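Local coordinates for pullulanase (Bacillus acidopullulyticus, PDB 2WAN), which hydrolyses the alpha-1,6-glucosidic linkages of pullulan and probably of branched starch-derived polysaccharides, as a debranching glycoside hydrolase with an alpha-amylase-type catalytic barrel, at residues Y457-T461 / E533-L537; G421-Q425 / H542-G547; V491-I497 / R512-E518; V409-T414 / T528-T532. All blocks are in the same frame, centred on the assembly; numbering follows the deposited sequence.

Contact 1: Y457-T461 / E533-L537; sequences YLAFT and ELKQL
Residues 457-461 form a short 3-10 segment, with Phe460 N bonded to Tyr457 O (3.1 Å) and Thr461 N to Leu458 O (2.9 Å). It packs obliquely against helical residues 533-537: Tyr457 CA is 5.7 Å from Leu534 CA, and Phe460 CA is 5.4 Å from Leu537 CA. Two CH-pi contacts dominate. With chi1 m, Tyr457 receives Leu534 CB over its ring face, 4.1 Å from the centroid and almost on the normal, while Phe460, also m, receives Leu537 CD1 3.9 Å from its centroid. Leu537, chi1 t, also places CD1 4.0 Å from Tyr457 CD1 at the ring edge, so its methyl fills the gap between the aromatics. The helix is 529-543, which joins the second and third strands of the catalytic TIM barrel; the loop between helices 440-444 and 474-481 thus covers its flank. Aliphatic packing continues with Leu458 CG against Glu533 CG (3.7 Å) and Thr461 CG2 against Gln536 CB (3.9 Å). Polar links are indirect: a water accepts from Leu458 N (3.0 Å) and donates to Glu533 OE1 (2.7 Å). Glu533 OE2 bonds Thr523, Tyr457 OH bonds Glu518 O, and Thr461 OG1 donates to Leu458 O (2.7 Å).

Contact 2: G421-Q425 / H542-G547; sequences GDHEQ and HQQRIG
An imidazole covered by main chain is the oddity here: His542 lies with one ring face under the extended backbone of 423-425, His423 O standing 3.5 Å from His542 CG. No direct hydrogen bond joins the two segments. A Schellman motif ends the helix: Arg545, at positive phi (59/37), is its C-prime residue, Arg545 N bonds His542 O at 2.9 Å and Ile546 N bonds the carbonyl preceding His542. The His542 ring (chi1 m) makes a weak 3.4 Å bond from ND1 to Ile546 O; NE2 donates to His615 O. Gln425, with chi1 and chi2 both m, curls over the turn, Gln425 CG 3.6 Å from His542 ND1 and Gln425 CB 3.6 Å from Gly547 CA. A CB on Gly547 would collide with Gln425 O. One water sits 3.2 Å from Gln425 NE2 and 3.0 Å from Arg545 O. The contact lies where helix 529-543 turns into barrel strand 547-552, with Ile546 reaching helix 474-481 and Asp422 bonded to His615 just beyond helix 597-614.

Contact 3: V491-I497 / R512-E518; sequences VEEFNSI and RNYNVPE
A short antiparallel beta pairing, 492-494 with 511-513, stands in the beta-alpha connection after barrel strand 485-488, and the returning chain 512-518 folds round it. Arg512 N (2.9 Å) and Asn513 N (3.1 Å) both donate to Glu493 O. The Arg512 side chain reaches out along 493-495, chi1 and chi2 t with a bend at chi3 p: NH2 makes a salt bridge with Glu493 OE2 (2.9 Å), and NH1 bonds Asn495 OD1 (2.9 Å). From Asn513 to Val516 the chain makes a type I turn. Tyr514 CD1 touches Glu492 OE1 (3.4 Å) at the ring edge, while its OH bonds Val553 O. Past the corner, Val516 O receives Glu493 N (2.8 Å), and Pro517 faces Glu492 as an antiparallel non-hydrogen-bonded pair, CA to CA 4.9 Å, with Glu518 N bonded to Val491 O (2.7 Å) beyond it. Glu518, chi1 t and chi2 p, swings back under the strand. Its OE1 comes within 3.3 Å of Glu493 OE1, a like-charge approach offset by Arg530, which forms a salt bridge with Glu493 OE1. Glu518 OE2 lies 2.6 Å from a water that is also 2.7 Å from Ile497 O, and Glu518 OE1 accepts Phe494 N at 3.0 Å.

Contact 4: V409-T414 / T528-T532; sequences VDLKAT and TARIT
Thr414 sets its side chain across the first turn of helix 529-543, Thr414 CG2 lying 3.6 Å from Thr528 CB and Thr414 OG1 3.4 Å from Ile531 CG2. The helix belongs to the beta-alpha-beta crossover between the second and third strands of the catalytic TIM barrel; 409-414 lies in the connection from strand 406-407 of the preceding antiparallel sheet to the first barrel strand, 435-438, so the contact joins this linker to the first turn of the helix. Val409 is extended (-138/155), whereas 411-414 take helical angles, and Thr414 N bonds Leu411 O at 3.0 Å. Thr414 CA comes within 5.2 Å of Thr532 CA. Thr528 occupies the N-cap position without a side-chain capping bond; its O accepts Thr532 N (3.2 Å). With chi1 p, it turns CG2 to Val409 CG1, 3.4 Å away. Ile531, chi1 m and chi2 t, points toward the linker, placing CD1 4.1 Å from Leu411 CD2 and 4.5 Å from Val409 CG2. Thr414, chi1 p, donates from OG1 to Leu411 O (2.6 Å), and the same OG1 is hydrogen-bonded to Lys535 NZ. One direct hydrogen bond joins the segments: Thr532, chi1 m, donates from OG1 to Thr414 O at 2.6 Å.

Helix 529-543 carries contacts 4, 1 and 2 in turn from its first residues to its end, contact 1 lying with its centre about 13 Å from the centres of each of the other two, which are about 20 Å apart. Their partners come in the order 409-414, 421-425, 457-461, so contact 4 crosses contacts 1 and 2 along the chain, while contact 1 is nested inside contact 2. Contact 3, with its centre about 16 Å from those of contacts 1 and 4, precedes the helix in the chain and meets it through Arg530 and through Leu534 packed on Val491, while Tyr457 OH reaches Glu518 O. Sequence-distant loops and the approach from the preceding sheet thus converge on one barrel helix of the catalytic domain.

Contact 1: Y457-T461 / E533-L537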
loop_
_atom_site.group_PDB
_atom_site.type_symbol
_atom_site.label_atom_id
_atom_site.label_comp_id
_atom_site.label_asym_id
_atom_site.label_seq_id
_atom_site.Cartn_x
_atom_site.Cartn_y
_atom_site.Cartn_z
ATOM N N TYR A 457 -1.588 24.820 4.954
ATOM C CA TYR A 457 -0.166 24.465 5.037
ATOM C C TYR A 457 0.594 25.481 5.882
ATOM O O TYR A 457 1.465 25.100 6.669
ATOM C CB TYR A 457 0.516 24.410 3.657
ATOM C CG TYR A 457 -0.080 23.442 2.653
ATOM C CD1 TYR A 457 -0.175 22.069 2.924
ATOM C CD2 TYR A 457 -0.518 23.903 1.406
ATOM C CE1 TYR A 457 -0.686 21.187 1.973
ATOM C CE2 TYR A 457 -1.042 23.025 0.448
ATOM C CZ TYR A 457 -1.130 21.669 0.749
ATOM O OH TYR A 457 -1.658 20.801 -0.189
ATOM N N LEU A 458 0.310 26.770 5.676
ATOM C CA LEU A 458 1.113 27.823 6.311
ATOM C C LEU A 458 0.999 27.854 7.833
ATOM O O LEU A 458 1.859 28.440 8.497
ATOM C CB LEU A 458 0.806 29.229 5.732
ATOM C CG LEU A 458 1.303 29.457 4.297
ATOM C CD1 LEU A 458 1.093 30.925 3.943
ATOM C CD2 LEU A 458 2.781 29.089 4.125
ATOM N N ALA A 459 -0.048 27.244 8.397
ATOM C CA ALA A 459 -0.138 27.145 9.857
ATOM C C ALA A 459 1.112 26.485 10.455
ATOM O O ALA A 459 1.518 26.832 11.557
ATOM C CB ALA A 459 -1.414 26.398 10.284
ATOM N N PHE A 460 1.728 25.554 9.709
ATOM C CA PHE A 460 2.950 24.859 10.143
ATOM C C PHE A 460 4.213 25.723 10.120
ATOM O O PHE A 460 5.295 25.256 10.503
ATOM C CB PHE A 460 3.196 23.626 9.261
ATOM C CG PHE A 460 2.300 22.455 9.568
ATOM C CD1 PHE A 460 0.981 22.413 9.109
ATOM C CD2 PHE A 460 2.793 21.360 10.276
ATOM C CE1 PHE A 460 0.156 21.314 9.389
ATOM C CE2 PHE A 460 1.967 20.254 10.564
ATOM C CZ PHE A 460 0.662 20.219 10.106
ATOM N N THR A 461 4.110 26.963 9.642
ATOM C CA THR A 461 5.263 27.867 9.617
ATOM C C THR A 461 5.235 28.857 10.780
ATOM O O THR A 461 6.180 29.655 10.945
ATOM C CB THR A 461 5.329 28.716 8.302
ATOM O OG1 THR A 461 4.264 29.690 8.285
ATOM C CG2 THR A 461 5.231 27.824 7.054
ATOM N N GLU A 533 3.616 27.170 -0.704
ATOM C CA GLU A 533 3.169 27.036 0.679
ATOM C C GLU A 533 3.440 25.668 1.264
ATOM O O GLU A 533 3.791 25.577 2.429
ATOM C CB GLU A 533 1.699 27.451 0.850
ATOM C CG GLU A 533 1.552 28.989 0.616
ATOM C CD GLU A 533 0.122 29.462 0.460
ATOM O OE1 GLU A 533 -0.807 28.685 0.744
ATOM O OE2 GLU A 533 -0.085 30.637 0.043
ATOM N N LEU A 534 3.310 24.618 0.456
ATOM C CA LEU A 534 3.656 23.282 0.941
ATOM C C LEU A 534 5.160 23.169 1.143
ATOM O O LEU A 534 5.619 22.584 2.130
ATOM C CB LEU A 534 3.113 22.193 0.009
ATOM C CG LEU A 534 3.449 20.725 0.368
ATOM C CD1 LEU A 534 3.081 20.352 1.829
ATOM C CD2 LEU A 534 2.808 19.745 -0.606
ATOM N N LYS A 535 5.929 23.753 0.226
ATOM C CA LYS A 535 7.380 23.798 0.446
ATOM C C LYS A 535 7.706 24.534 1.741
ATOM O O LYS A 535 8.621 24.127 2.451
ATOM C CB LYS A 535 8.123 24.443 -0.743
ATOM C CG LYS A 535 8.117 23.598 -1.997
ATOM C CD LYS A 535 8.778 24.342 -3.182
ATOM C CE LYS A 535 8.835 23.412 -4.394
ATOM N NZ LYS A 535 9.242 24.160 -5.634
ATOM N N GLN A 536 6.972 25.618 2.051
ATOM C CA GLN A 536 7.221 26.363 3.288
ATOM C C GLN A 536 6.903 25.520 4.510
ATOM O O GLN A 536 7.617 25.595 5.500
ATOM C CB GLN A 536 6.439 27.682 3.310
ATOM C CG GLN A 536 7.002 28.679 2.305
ATOM C CD GLN A 536 6.155 29.938 2.194
ATOM O OE1 GLN A 536 5.064 29.925 1.632
ATOM N NE2 GLN A 536 6.674 31.035 2.714
ATOM N N LEU A 537 5.838 24.717 4.434
ATOM C CA LEU A 537 5.537 23.761 5.528
ATOM C C LEU A 537 6.738 22.825 5.777
ATOM O O LEU A 537 7.206 22.659 6.916
ATOM C CB LEU A 537 4.276 22.946 5.217
ATOM C CG LEU A 537 3.841 21.832 6.197
ATOM C CD1 LEU A 537 2.352 21.520 6.012
ATOM C CD2 LEU A 537 4.621 20.521 6.009
HETATM O O HOH W 1 -1.123 27.305 3.086
#

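Contact 2: G421-Q425 / H542-G547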
loop_
_atom_site.group_PDB
_atom_site.type_symbol
_atom_site.label_atom_id
_atom_site.label_comp_id
_atom_site.label_asym_id
_atom_site.label_seq_id
_atom_site.Cartn_x
_atom_site.Cartn_y
_atom_site.Cartn_z
ATOM N N GLY A 421 19.056 26.315 1.379
ATOM C CA GLY A 421 19.647 25.906 2.643
ATOM C C GLY A 421 18.903 24.794 3.373
ATOM O O GLY A 421 19.321 24.390 4.449
ATOM N N ASP A 422 17.801 24.313 2.792
ATOM C CA ASP A 422 16.965 23.288 3.435
ATOM C C ASP A 422 17.763 21.984 3.568
ATOM O O ASP A 422 18.432 21.580 2.619
ATOM C CB ASP A 422 15.712 23.055 2.601
ATOM C CG ASP A 422 14.809 21.992 3.192
ATOM O OD1 ASP A 422 14.441 22.142 4.373
ATOM O OD2 ASP A 422 14.531 21.007 2.478
ATOM N N HIS A 423 17.706 21.361 4.747
ATOM C CA HIS A 423 18.368 20.072 4.995
ATOM C C HIS A 423 17.371 18.930 5.315
ATOM O O HIS A 423 16.510 19.072 6.187
ATOM C CB HIS A 423 19.402 20.223 6.117
ATOM C CG HIS A 423 20.246 19.003 6.327
ATOM N ND1 HIS A 423 20.254 18.286 7.506
ATOM C CD2 HIS A 423 21.095 18.363 5.489
ATOM C CE1 HIS A 423 21.080 17.259 7.386
ATOM N NE2 HIS A 423 21.598 17.280 6.172
ATOM N N GLU A 424 17.517 17.809 4.602
ATOM C CA GLU A 424 16.697 16.607 4.807
ATOM C C GLU A 424 16.740 16.079 6.240
ATOM O O GLU A 424 17.751 16.215 6.954
ATOM C CB GLU A 424 17.089 15.496 3.819
ATOM C CG GLU A 424 18.569 15.082 3.848
ATOM C CD GLU A 424 19.480 15.940 2.951
ATOM O OE1 GLU A 424 19.081 17.048 2.504
ATOM O OE2 GLU A 424 20.618 15.497 2.696
ATOM N N GLN A 425 15.623 15.474 6.637
ATOM C CA GLN A 425 15.475 14.881 7.951
ATOM C C GLN A 425 15.206 13.378 7.808
ATOM O O GLN A 425 14.065 12.906 7.912
ATOM C CB GLN A 425 14.372 15.594 8.733
ATOM C CG GLN A 425 14.722 17.005 9.167
ATOM C CD GLN A 425 15.944 17.071 10.062
ATOM O OE1 GLN A 425 16.839 17.895 9.848
ATOM N NE2 GLN A 425 15.993 16.201 11.063
ATOM N N HIS A 542 11.601 21.060 8.751
ATOM C CA HIS A 542 13.022 20.712 8.658
ATOM C C HIS A 542 13.879 21.602 9.552
ATOM O O HIS A 542 14.815 21.114 10.190
ATOM C CB HIS A 542 13.552 20.816 7.223
ATOM C CG HIS A 542 13.118 19.713 6.294
ATOM N ND1 HIS A 542 12.533 18.531 6.706
ATOM C CD2 HIS A 542 13.282 19.600 4.955
ATOM C CE1 HIS A 542 12.314 17.759 5.647
ATOM N NE2 HIS A 542 12.786 18.378 4.579
ATOM N N GLN A 543 13.558 22.899 9.614
ATOM C CA GLN A 543 14.300 23.833 10.486
ATOM C C GLN A 543 14.208 23.442 11.951
ATOM O O GLN A 543 15.070 23.817 12.744
ATOM C CB GLN A 543 13.793 25.263 10.330
ATOM C CG GLN A 543 14.333 25.996 9.107
ATOM C CD GLN A 543 13.459 27.187 8.726
ATOM O OE1 GLN A 543 12.510 27.539 9.445
ATOM N NE2 GLN A 543 13.760 27.800 7.584
ATOM N N GLN A 544 13.163 22.699 12.314
ATOM C CA GLN A 544 13.007 22.210 13.694
ATOM C C GLN A 544 13.448 20.744 13.836
ATOM O O GLN A 544 13.137 20.086 14.837
ATOM C CB GLN A 544 11.555 22.429 14.195
ATOM C CG GLN A 544 11.064 23.902 14.112
ATOM C CD GLN A 544 12.104 24.942 14.548
ATOM O OE1 GLN A 544 12.354 25.919 13.836
ATOM N NE2 GLN A 544 12.719 24.729 15.701
ATOM N N ARG A 545 14.188 20.240 12.838
ATOM C CA ARG A 545 14.668 18.856 12.815
ATOM C C ARG A 545 13.507 17.842 12.866
ATOM O O ARG A 545 13.597 16.760 13.491
ATOM C CB ARG A 545 15.716 18.622 13.931
ATOM C CG ARG A 545 16.919 19.582 13.805
ATOM C CD ARG A 545 17.797 19.631 15.066
ATOM N NE ARG A 545 17.051 20.021 16.270
ATOM C CZ ARG A 545 16.653 21.261 16.567
ATOM N NH1 ARG A 545 16.912 22.287 15.756
ATOM N NH2 ARG A 545 15.984 21.475 17.689
ATOM N N ILE A 546 12.411 18.208 12.188
ATOM C CA ILE A 546 11.257 17.316 12.035
ATOM C C ILE A 546 11.100 16.989 10.546
ATOM O O ILE A 546 11.067 17.886 9.701
ATOM C CB ILE A 546 9.948 17.953 12.599
ATOM C CG1 ILE A 546 10.052 18.090 14.123
ATOM C CG2 ILE A 546 8.700 17.086 12.252
ATOM C CD1 ILE A 546 8.909 18.963 14.730
ATOM N N GLY A 547 10.996 15.702 10.244
ATOM C CA GLY A 547 10.813 15.221 8.878
ATOM C C GLY A 547 9.363 15.198 8.451
ATOM O O GLY A 547 8.459 15.332 9.275
HETATM O O HOH W 2 13.856 14.122 12.123
#

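Contact 3: V491-I497 / R512-E518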
loop_
_atom_site.group_PDB
_atom_site.type_symbol
_atom_site.label_atom_id
_atom_site.label_comp_id
_atom_site.label_asym_id
_atom_site.label_seq_id
_atom_site.Cartn_x
_atom_site.Cartn_y
_atom_site.Cartn_z
ATOM N N VAL A 491 -1.881 15.015 0.822
ATOM C CA VAL A 491 -1.747 16.361 0.226
ATOM C C VAL A 491 -1.565 16.334 -1.308
ATOM O O VAL A 491 -1.372 17.379 -1.924
ATOM C CB VAL A 491 -0.647 17.205 0.914
ATOM C CG1 VAL A 491 -0.947 17.372 2.426
ATOM C CG2 VAL A 491 0.769 16.618 0.659
ATOM N N GLU A 492 -1.593 15.153 -1.926
ATOM C CA GLU A 492 -1.696 15.100 -3.400
ATOM C C GLU A 492 -3.150 15.364 -3.775
ATOM O O GLU A 492 -4.068 14.741 -3.220
ATOM C CB GLU A 492 -1.240 13.759 -3.960
ATOM C CG GLU A 492 0.235 13.486 -3.691
ATOM C CD GLU A 492 0.709 12.122 -4.148
ATOM O OE1 GLU A 492 -0.132 11.226 -4.418
ATOM O OE2 GLU A 492 1.953 11.948 -4.208
ATOM N N GLU A 493 -3.343 16.297 -4.715
ATOM C CA GLU A 493 -4.662 16.754 -5.167
ATOM C C GLU A 493 -5.709 15.648 -5.310
ATOM O O GLU A 493 -5.524 14.680 -6.060
ATOM C CB GLU A 493 -4.529 17.472 -6.522
ATOM C CG GLU A 493 -5.843 18.071 -7.035
ATOM C CD GLU A 493 -6.221 19.390 -6.389
ATOM O OE1 GLU A 493 -5.452 19.918 -5.563
ATOM O OE2 GLU A 493 -7.329 19.894 -6.688
ATOM N N PHE A 494 -6.807 15.831 -4.593
ATOM C CA PHE A 494 -7.908 14.883 -4.611
ATOM C C PHE A 494 -9.219 15.533 -5.073
ATOM O O PHE A 494 -9.346 16.764 -5.117
ATOM C CB PHE A 494 -8.044 14.154 -3.253
ATOM C CG PHE A 494 -8.074 15.061 -2.046
ATOM C CD1 PHE A 494 -9.272 15.638 -1.626
ATOM C CD2 PHE A 494 -6.904 15.319 -1.299
ATOM C CE1 PHE A 494 -9.320 16.466 -0.500
ATOM C CE2 PHE A 494 -6.950 16.139 -0.167
ATOM C CZ PHE A 494 -8.156 16.717 0.234
ATOM N N ASN A 495 -10.202 14.702 -5.408
ATOM C CA ASN A 495 -11.401 15.179 -6.101
ATOM C C ASN A 495 -12.536 15.694 -5.206
ATOM O O ASN A 495 -13.376 16.491 -5.655
ATOM C CB ASN A 495 -11.912 14.058 -7.026
ATOM C CG ASN A 495 -13.021 14.525 -7.952
ATOM O OD1 ASN A 495 -12.791 15.327 -8.874
ATOM N ND2 ASN A 495 -14.244 14.054 -7.692
ATOM N N SER A 496 -12.561 15.258 -3.939
ATOM C CA SER A 496 -13.755 15.395 -3.087
ATOM C C SER A 496 -14.034 16.815 -2.590
ATOM O O SER A 496 -15.149 17.128 -2.148
ATOM C CB SER A 496 -13.691 14.410 -1.913
ATOM O OG SER A 496 -12.408 14.427 -1.297
ATOM N N ILE A 497 -13.036 17.687 -2.685
ATOM C CA ILE A 497 -13.217 19.076 -2.293
ATOM C C ILE A 497 -13.221 19.958 -3.541
ATOM O O ILE A 497 -12.287 19.926 -4.347
ATOM C CB ILE A 497 -12.117 19.557 -1.288
ATOM C CG1 ILE A 497 -12.186 18.721 0.011
ATOM C CG2 ILE A 497 -12.232 21.104 -1.039
ATOM C CD1 ILE A 497 -11.145 19.121 1.079
ATOM N N ARG A 512 -6.723 12.600 -7.597
ATOM C CA ARG A 512 -7.014 12.956 -8.985
ATOM C C ARG A 512 -5.765 13.429 -9.723
ATOM O O ARG A 512 -5.535 13.021 -10.871
ATOM C CB ARG A 512 -8.082 14.055 -9.048
ATOM C CG ARG A 512 -8.541 14.460 -10.487
ATOM C CD ARG A 512 -9.623 15.546 -10.406
ATOM N NE ARG A 512 -9.043 16.788 -9.890
ATOM C CZ ARG A 512 -9.677 17.691 -9.157
ATOM N NH1 ARG A 512 -10.958 17.540 -8.840
ATOM N NH2 ARG A 512 -9.020 18.763 -8.748
ATOM N N ASN A 513 -4.997 14.320 -9.093
ATOM C CA ASN A 513 -3.759 14.852 -9.725
ATOM C C ASN A 513 -2.565 14.562 -8.810
ATOM O O ASN A 513 -2.270 15.310 -7.873
ATOM C CB ASN A 513 -3.869 16.358 -10.058
ATOM C CG ASN A 513 -5.155 16.691 -10.816
ATOM O OD1 ASN A 513 -5.235 16.595 -12.060
ATOM N ND2 ASN A 513 -6.170 17.057 -10.072
ATOM N N TYR A 514 -1.896 13.448 -9.079
ATOM C CA TYR A 514 -0.899 12.916 -8.141
ATOM C C TYR A 514 0.306 13.811 -7.884
ATOM O O TYR A 514 0.958 13.680 -6.843
ATOM C CB TYR A 514 -0.414 11.539 -8.588
ATOM C CG TYR A 514 -1.421 10.421 -8.382
ATOM C CD1 TYR A 514 -1.594 9.832 -7.121
ATOM C CD2 TYR A 514 -2.177 9.943 -9.449
ATOM C CE1 TYR A 514 -2.500 8.801 -6.929
ATOM C CE2 TYR A 514 -3.100 8.910 -9.263
ATOM C CZ TYR A 514 -3.245 8.347 -7.989
ATOM O OH TYR A 514 -4.141 7.325 -7.778
ATOM N N ASN A 515 0.616 14.704 -8.825
ATOM C CA ASN A 515 1.847 15.496 -8.739
ATOM C C ASN A 515 1.613 16.971 -8.439
ATOM O O ASN A 515 2.482 17.819 -8.682
ATOM C CB ASN A 515 2.642 15.295 -10.027
ATOM C CG ASN A 515 2.972 13.849 -10.224
ATOM O OD1 ASN A 515 3.640 13.254 -9.369
ATOM N ND2 ASN A 515 2.458 13.249 -11.293
ATOM N N VAL A 516 0.436 17.249 -7.883
ATOM C CA VAL A 516 -0.014 18.610 -7.550
ATOM C C VAL A 516 -0.434 18.637 -6.070
ATOM O O VAL A 516 -1.132 17.734 -5.628
ATOM C CB VAL A 516 -1.247 19.037 -8.412
ATOM C CG1 VAL A 516 -1.754 20.436 -8.036
ATOM C CG2 VAL A 516 -0.932 18.940 -9.943
ATOM N N PRO A 517 -0.013 19.675 -5.304
ATOM C CA PRO A 517 -0.480 19.825 -3.925
ATOM C C PRO A 517 -1.964 20.150 -3.860
ATOM O O PRO A 517 -2.473 20.910 -4.697
ATOM C CB PRO A 517 0.323 21.035 -3.413
ATOM C CG PRO A 517 1.538 21.077 -4.289
ATOM C CD PRO A 517 0.983 20.716 -5.642
ATOM N N GLU A 518 -2.651 19.581 -2.871
ATOM C CA GLU A 518 -4.062 19.906 -2.652
ATOM C C GLU A 518 -4.306 21.416 -2.494
ATOM O O GLU A 518 -3.697 22.069 -1.639
ATOM C CB GLU A 518 -4.607 19.142 -1.444
ATOM C CG GLU A 518 -6.052 19.547 -1.082
ATOM C CD GLU A 518 -7.051 19.304 -2.203
ATOM O OE1 GLU A 518 -6.868 18.342 -2.978
ATOM O OE2 GLU A 518 -8.067 20.072 -2.308
HETATM O O HOH W 3 -12.760 18.953 -6.941
HETATM O O HOH W 4 -11.161 19.912 -6.964
HETATM O O HOH W 5 -9.654 19.351 -4.204
#

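Contact 4: V409-T414 / T528-T532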
loop_
_atom_site.group_PDB
_atom_site.type_symbol
_atom_site.label_atom_id
_atom_site.label_comp_id
_atom_site.label_asym_id
_atom_site.label_seq_id
_atom_site.Cartn_x
_atom_site.Cartn_y
_atom_site.Cartn_z
ATOM N N VAL A 409 4.350 25.814 -15.490
ATOM C CA VAL A 409 4.953 26.743 -14.519
ATOM C C VAL A 409 6.470 26.596 -14.458
ATOM O O VAL A 409 7.021 25.534 -14.803
ATOM C CB VAL A 409 4.362 26.543 -13.068
ATOM C CG1 VAL A 409 2.851 26.810 -13.056
ATOM C CG2 VAL A 409 4.668 25.125 -12.518
ATOM N N ASP A 410 7.115 27.684 -14.034
ATOM C CA ASP A 410 8.541 27.710 -13.706
ATOM C C ASP A 410 8.702 27.266 -12.243
ATOM O O ASP A 410 8.478 28.060 -11.328
ATOM C CB ASP A 410 9.051 29.139 -13.869
ATOM C CG ASP A 410 10.544 29.279 -13.588
ATOM O OD1 ASP A 410 11.194 28.298 -13.150
ATOM O OD2 ASP A 410 11.058 30.392 -13.822
ATOM N N LEU A 411 9.096 26.006 -12.035
ATOM C CA LEU A 411 9.213 25.457 -10.669
ATOM C C LEU A 411 10.227 26.213 -9.820
ATOM O O LEU A 411 10.004 26.403 -8.645
ATOM C CB LEU A 411 9.534 23.966 -10.679
ATOM C CG LEU A 411 8.342 23.099 -11.106
ATOM C CD1 LEU A 411 8.805 21.671 -11.324
ATOM C CD2 LEU A 411 7.224 23.171 -10.071
ATOM N N LYS A 412 11.323 26.676 -10.423
ATOM C CA LYS A 412 12.333 27.456 -9.692
ATOM C C LYS A 412 11.729 28.666 -8.983
ATOM O O LYS A 412 12.022 28.928 -7.813
ATOM C CB LYS A 412 13.445 27.930 -10.642
ATOM C CG LYS A 412 14.349 26.834 -11.164
ATOM C CD LYS A 412 14.755 25.862 -10.080
ATOM C CE LYS A 412 13.870 24.628 -10.123
ATOM N NZ LYS A 412 14.374 23.565 -9.227
ATOM N N ALA A 413 10.870 29.397 -9.694
ATOM C CA ALA A 413 10.238 30.603 -9.184
ATOM C C ALA A 413 9.309 30.312 -8.012
ATOM O O ALA A 413 8.984 31.214 -7.245
ATOM C CB ALA A 413 9.479 31.320 -10.293
ATOM N N THR A 414 8.877 29.053 -7.885
ATOM C CA THR A 414 8.007 28.673 -6.742
ATOM C C THR A 414 8.760 28.435 -5.436
ATOM O O THR A 414 8.131 28.325 -4.378
ATOM C CB THR A 414 7.134 27.419 -7.041
ATOM O OG1 THR A 414 7.951 26.239 -7.059
ATOM C CG2 THR A 414 6.467 27.552 -8.405
ATOM N N THR A 528 0.523 28.958 -8.442
ATOM C CA THR A 528 1.550 28.184 -7.758
ATOM C C THR A 528 1.652 28.427 -6.253
ATOM O O THR A 528 2.588 27.929 -5.635
ATOM C CB THR A 528 2.936 28.408 -8.390
ATOM O OG1 THR A 528 3.290 29.799 -8.273
ATOM C CG2 THR A 528 2.925 28.001 -9.847
ATOM N N ALA A 529 0.731 29.185 -5.657
ATOM C CA ALA A 529 0.767 29.385 -4.193
ATOM C C ALA A 529 0.754 28.048 -3.459
ATOM O O ALA A 529 1.420 27.893 -2.436
ATOM C CB ALA A 529 -0.383 30.251 -3.711
ATOM N N ARG A 530 -0.002 27.084 -3.976
ATOM C CA ARG A 530 -0.072 25.760 -3.328
ATOM C C ARG A 530 1.298 25.067 -3.278
ATOM O O ARG A 530 1.589 24.331 -2.328
ATOM C CB ARG A 530 -1.079 24.872 -4.029
ATOM C CG ARG A 530 -0.737 24.603 -5.498
ATOM C CD ARG A 530 -1.831 23.755 -6.113
ATOM N NE ARG A 530 -3.076 24.486 -6.409
ATOM C CZ ARG A 530 -4.265 23.904 -6.554
ATOM N NH1 ARG A 530 -4.428 22.587 -6.350
ATOM N NH2 ARG A 530 -5.305 24.645 -6.897
ATOM N N ILE A 531 2.127 25.317 -4.297
ATOM C CA ILE A 531 3.469 24.724 -4.372
ATOM C C ILE A 531 4.373 25.384 -3.333
ATOM O O ILE A 531 4.971 24.694 -2.498
ATOM C CB ILE A 531 4.065 24.840 -5.788
ATOM C CG1 ILE A 531 3.160 24.120 -6.801
ATOM C CG2 ILE A 531 5.504 24.262 -5.820
ATOM C CD1 ILE A 531 3.708 24.115 -8.259
ATOM N N THR A 532 4.445 26.723 -3.370
ATOM C CA THR A 532 5.295 27.466 -2.448
ATOM C C THR A 532 4.920 27.206 -0.986
ATOM O O THR A 532 5.798 27.016 -0.140
ATOM C CB THR A 532 5.213 28.966 -2.751
ATOM O OG1 THR A 532 5.645 29.161 -4.108
ATOM C CG2 THR A 532 6.119 29.761 -1.792
#